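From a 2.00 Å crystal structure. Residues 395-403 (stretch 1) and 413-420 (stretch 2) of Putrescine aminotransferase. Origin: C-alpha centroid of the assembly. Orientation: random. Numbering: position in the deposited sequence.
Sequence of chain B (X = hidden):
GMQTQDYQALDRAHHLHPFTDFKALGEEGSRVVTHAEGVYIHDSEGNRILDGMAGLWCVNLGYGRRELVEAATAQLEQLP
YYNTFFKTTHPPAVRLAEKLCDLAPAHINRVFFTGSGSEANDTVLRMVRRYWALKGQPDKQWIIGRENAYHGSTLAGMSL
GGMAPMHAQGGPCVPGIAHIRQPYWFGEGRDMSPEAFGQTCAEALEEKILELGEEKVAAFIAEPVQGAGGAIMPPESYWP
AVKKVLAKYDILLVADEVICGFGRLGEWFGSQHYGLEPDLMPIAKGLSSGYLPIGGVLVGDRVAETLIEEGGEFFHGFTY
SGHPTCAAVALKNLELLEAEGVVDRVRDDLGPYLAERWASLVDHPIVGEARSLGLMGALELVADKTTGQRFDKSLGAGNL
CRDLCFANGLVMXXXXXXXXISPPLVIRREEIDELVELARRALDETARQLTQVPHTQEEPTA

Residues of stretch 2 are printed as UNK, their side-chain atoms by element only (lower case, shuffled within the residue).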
# COMPACT_ATOMS: atom_id res chain seq x y z
N LEU B 395 28.94 -4.48 -21.02
CA LEU B 395 29.66 -5.47 -20.23
C LEU B 395 29.01 -5.74 -18.88
O LEU B 395 29.31 -6.76 -18.25
CB LEU B 395 31.10 -5.01 -20.03
CG LEU B 395 31.95 -4.90 -21.31
CD1 LEU B 395 33.33 -4.33 -21.00
CD2 LEU B 395 32.07 -6.24 -22.01
N GLY B 396 28.11 -4.86 -18.42
CA GLY B 396 27.43 -5.06 -17.16
C GLY B 396 28.37 -5.32 -16.00
O GLY B 396 28.20 -6.29 -15.26
N ALA B 397 29.36 -4.44 -15.84
CA ALA B 397 30.33 -4.61 -14.76
C ALA B 397 29.64 -4.73 -13.41
O ALA B 397 30.02 -5.58 -12.59
CB ALA B 397 31.32 -3.44 -14.76
N GLY B 398 28.64 -3.89 -13.16
CA GLY B 398 27.98 -3.90 -11.86
C GLY B 398 27.18 -5.17 -11.62
O GLY B 398 27.25 -5.77 -10.55
N ASN B 399 26.41 -5.60 -12.62
CA ASN B 399 25.64 -6.83 -12.48
C ASN B 399 26.56 -8.03 -12.30
O ASN B 399 26.24 -8.96 -11.55
CB ASN B 399 24.73 -7.03 -13.69
CG ASN B 399 23.65 -5.97 -13.79
OD1 ASN B 399 23.40 -5.23 -12.84
ND2 ASN B 399 23.00 -5.90 -14.95
N LEU B 400 27.69 -8.05 -13.01
CA LEU B 400 28.65 -9.13 -12.85
C LEU B 400 29.21 -9.16 -11.43
O LEU B 400 29.27 -10.21 -10.80
CB LEU B 400 29.78 -9.00 -13.87
CG LEU B 400 30.88 -10.06 -13.77
CD1 LEU B 400 30.32 -11.47 -13.91
CD2 LEU B 400 31.95 -9.80 -14.83
N CYS B 401 29.63 -7.99 -10.93
CA CYS B 401 30.10 -7.92 -9.55
C CYS B 401 29.01 -8.36 -8.58
O CYS B 401 29.29 -9.07 -7.61
CB CYS B 401 30.56 -6.50 -9.23
SG CYS B 401 31.36 -6.35 -7.62
N ARG B 402 27.77 -7.94 -8.82
CA ARG B 402 26.65 -8.33 -7.97
C ARG B 402 26.48 -9.84 -7.93
O ARG B 402 26.29 -10.43 -6.86
CB ARG B 402 25.37 -7.66 -8.47
CG ARG B 402 24.09 -8.11 -7.78
CD ARG B 402 22.89 -7.76 -8.63
NE ARG B 402 22.82 -8.60 -9.82
CZ ARG B 402 22.10 -8.32 -10.89
NH1 ARG B 402 21.37 -7.22 -10.94
NH2 ARG B 402 22.11 -9.16 -11.93
N ASP B 403 26.48 -10.49 -9.10
CA ASP B 403 26.28 -11.94 -9.14
C ASP B 403 27.47 -12.67 -8.53
O ASP B 403 27.30 -13.71 -7.89
CB ASP B 403 26.05 -12.39 -10.58
CG ASP B 403 24.82 -11.76 -11.20
OD1 ASP B 403 23.94 -11.31 -10.44
OD2 ASP B 403 24.73 -11.72 -12.44
N UNK B 413 24.11 -5.09 -3.97
CA UNK B 413 23.36 -4.81 -5.19
C UNK B 413 24.11 -3.84 -6.10
O UNK B 413 25.07 -3.17 -5.70
c UNK B 413 20.89 -6.56 -4.80
c UNK B 413 19.81 -7.47 -6.82
n UNK B 413 20.05 -6.45 -6.00
c UNK B 413 21.09 -5.22 -4.09
n UNK B 413 20.34 -8.66 -6.58
c UNK B 413 21.98 -4.25 -4.86
n UNK B 413 19.04 -7.29 -7.89
N UNK B 414 23.64 -3.78 -7.34
CA UNK B 414 24.22 -2.93 -8.37
C UNK B 414 23.15 -2.01 -8.94
O UNK B 414 22.05 -2.46 -9.25
o UNK B 414 23.86 -4.68 -10.02
c UNK B 414 24.83 -3.79 -9.49
N UNK B 415 23.48 -0.73 -9.06
CA UNK B 415 22.69 0.23 -9.81
C UNK B 415 23.60 0.69 -10.95
O UNK B 415 24.51 1.50 -10.75
c UNK B 415 21.40 2.39 -9.81
c UNK B 415 22.22 1.41 -8.96
c UNK B 415 21.40 0.91 -7.77
N UNK B 416 23.36 0.17 -12.15
CA UNK B 416 24.34 0.31 -13.21
C UNK B 416 25.67 -0.26 -12.74
O UNK B 416 25.78 -1.43 -12.36
N UNK B 417 26.70 0.58 -12.74
CA UNK B 417 28.04 0.19 -12.29
C UNK B 417 28.36 0.73 -10.90
O UNK B 417 29.54 0.91 -10.56
o UNK B 417 29.81 0.18 -15.53
o UNK B 417 28.43 -1.25 -14.60
c UNK B 417 29.08 0.66 -13.31
c UNK B 417 29.11 -0.20 -14.57
N UNK B 418 27.34 0.98 -10.09
CA UNK B 418 27.49 1.37 -8.70
C UNK B 418 27.06 0.21 -7.81
O UNK B 418 25.93 -0.28 -7.93
c UNK B 418 26.66 2.62 -8.38
o UNK B 418 26.99 3.67 -9.29
c UNK B 418 26.89 3.08 -6.94
N UNK B 419 27.96 -0.24 -6.94
CA UNK B 419 27.63 -1.25 -5.94
C UNK B 419 27.14 -0.55 -4.67
O UNK B 419 27.63 0.52 -4.33
c UNK B 419 27.91 -4.90 -7.00
c UNK B 419 29.57 -2.67 -6.86
c UNK B 419 28.85 -2.12 -5.63
s UNK B 419 28.49 -3.54 -8.02
N UNK B 420 26.16 -1.15 -4.00
CA UNK B 420 25.54 -0.54 -2.82
C UNK B 420 25.36 -1.58 -1.73
O UNK B 420 25.09 -2.76 -2.00
c UNK B 420 21.80 -0.37 -3.93
c UNK B 420 24.39 1.28 -4.14
c UNK B 420 24.19 0.13 -3.16
c UNK B 420 23.21 -0.90 -3.73
O HOH W 1 20.98 -4.90 -9.02

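Position 413 carries seven side-chain atoms: three carbons in an unbranched run, a nitrogen, then a carbon bearing two more nitrogens, and one terminal nitrogen of position 413 lies 3.4 Å from Arg-402 CD. That terminal guanidinium identifies Arg-413. Its CB points away from the helix, yet three successive m rotamers curl the end back, so that Arg-402 CD lies over one face of the Arg-413 guanidinium, 3.4 Å from Arg-413 NH1. Like charges also come close, with Arg-402 NH1 3.8 Å from Arg-413 NH2.

Position 414 has one carbon and one oxygen, the carbon 3.3 Å from Gly-398 O and the oxygen 2.9 Å from Asn-399 OD1. A single hydroxyl on an unbranched CB makes it Ser-414. With CB directed toward the helix and chi1 in p, OG donates a hydrogen bond to Asn-399 OD1. The asparagine starts out pointing away, but its end swings back to accept.

Position 415 shows three carbons, one carrying the other two, and touches nothing on stretch 1. The short fork is Val-415, its CB pointing away from the helix.

Position 416 has no side-chain atoms, and the backbone O of position 416 is 3.3 Å from Gly-398 CA. The bare backbone makes it Gly-416. Its phi of 56° favours glycine and suits the type II' turn that runs from Val-415 to position 418. The carbonyl O of Gly-416 meets Gly-398 CA in a CA-H...O contact.

Position 417 holds two carbons, the second carrying two oxygens, one of which lies 3.0 Å from Gly-398 N. Two oxygens on one carbon, after a single CB, indicate a carboxylate: Asp-417. Its OD1 accepts a hydrogen bond from Gly-398 N, an amide in the first turn of the helix, where backbone NH groups lack partners within the helix.

Position 418 has a carbon carrying one oxygen and one carbon, out of reach of stretch 1. The branched hydroxyl is Thr-418; its CB points away from the helix, and its OG1 is hydrogen-bonded elsewhere in the structure.

Position 419 presents an unbranched chain of two carbons, a sulfur and a carbon; the sulfur of position 419 is 3.6 Å from Gly-398 O and its terminal carbon 3.5 Å from Arg-402 N. This thioether is Met-419. Three m rotamers fold the chain so that Met-419 CE also sits 3.8 Å from Cys-401 SG.

Position 420 has four carbons, forked at the first with one arm two carbons long, and touches nothing on stretch 1: Ile-420. It pairs with Arg-413 through backbone hydrogen bonds in both directions.

The contact works by bringing a hairpin turn against a helix start. Gly-398 permits this: its CA is 4.1 Å from Asp-417 CA, and an ideal CB there would fall 1.9 Å from Gly-416 O, a clash. Asp-417 and Ser-414 supply directional hydrogen bonds, while Met-419 fills the side near Cys-401. Farther along, Arg-402 forms a salt bridge from NE to Asp-403 OD1 at 3.0 Å, while water 1 accepts from Arg-402 NH1 (3.0 Å) and donates to Ser-414 O (2.7 Å). The rule is compact: glycine for approach, polar side chains for register, a flexible thioether for packing.

Stretch 2 413-420: RSVGDTMI
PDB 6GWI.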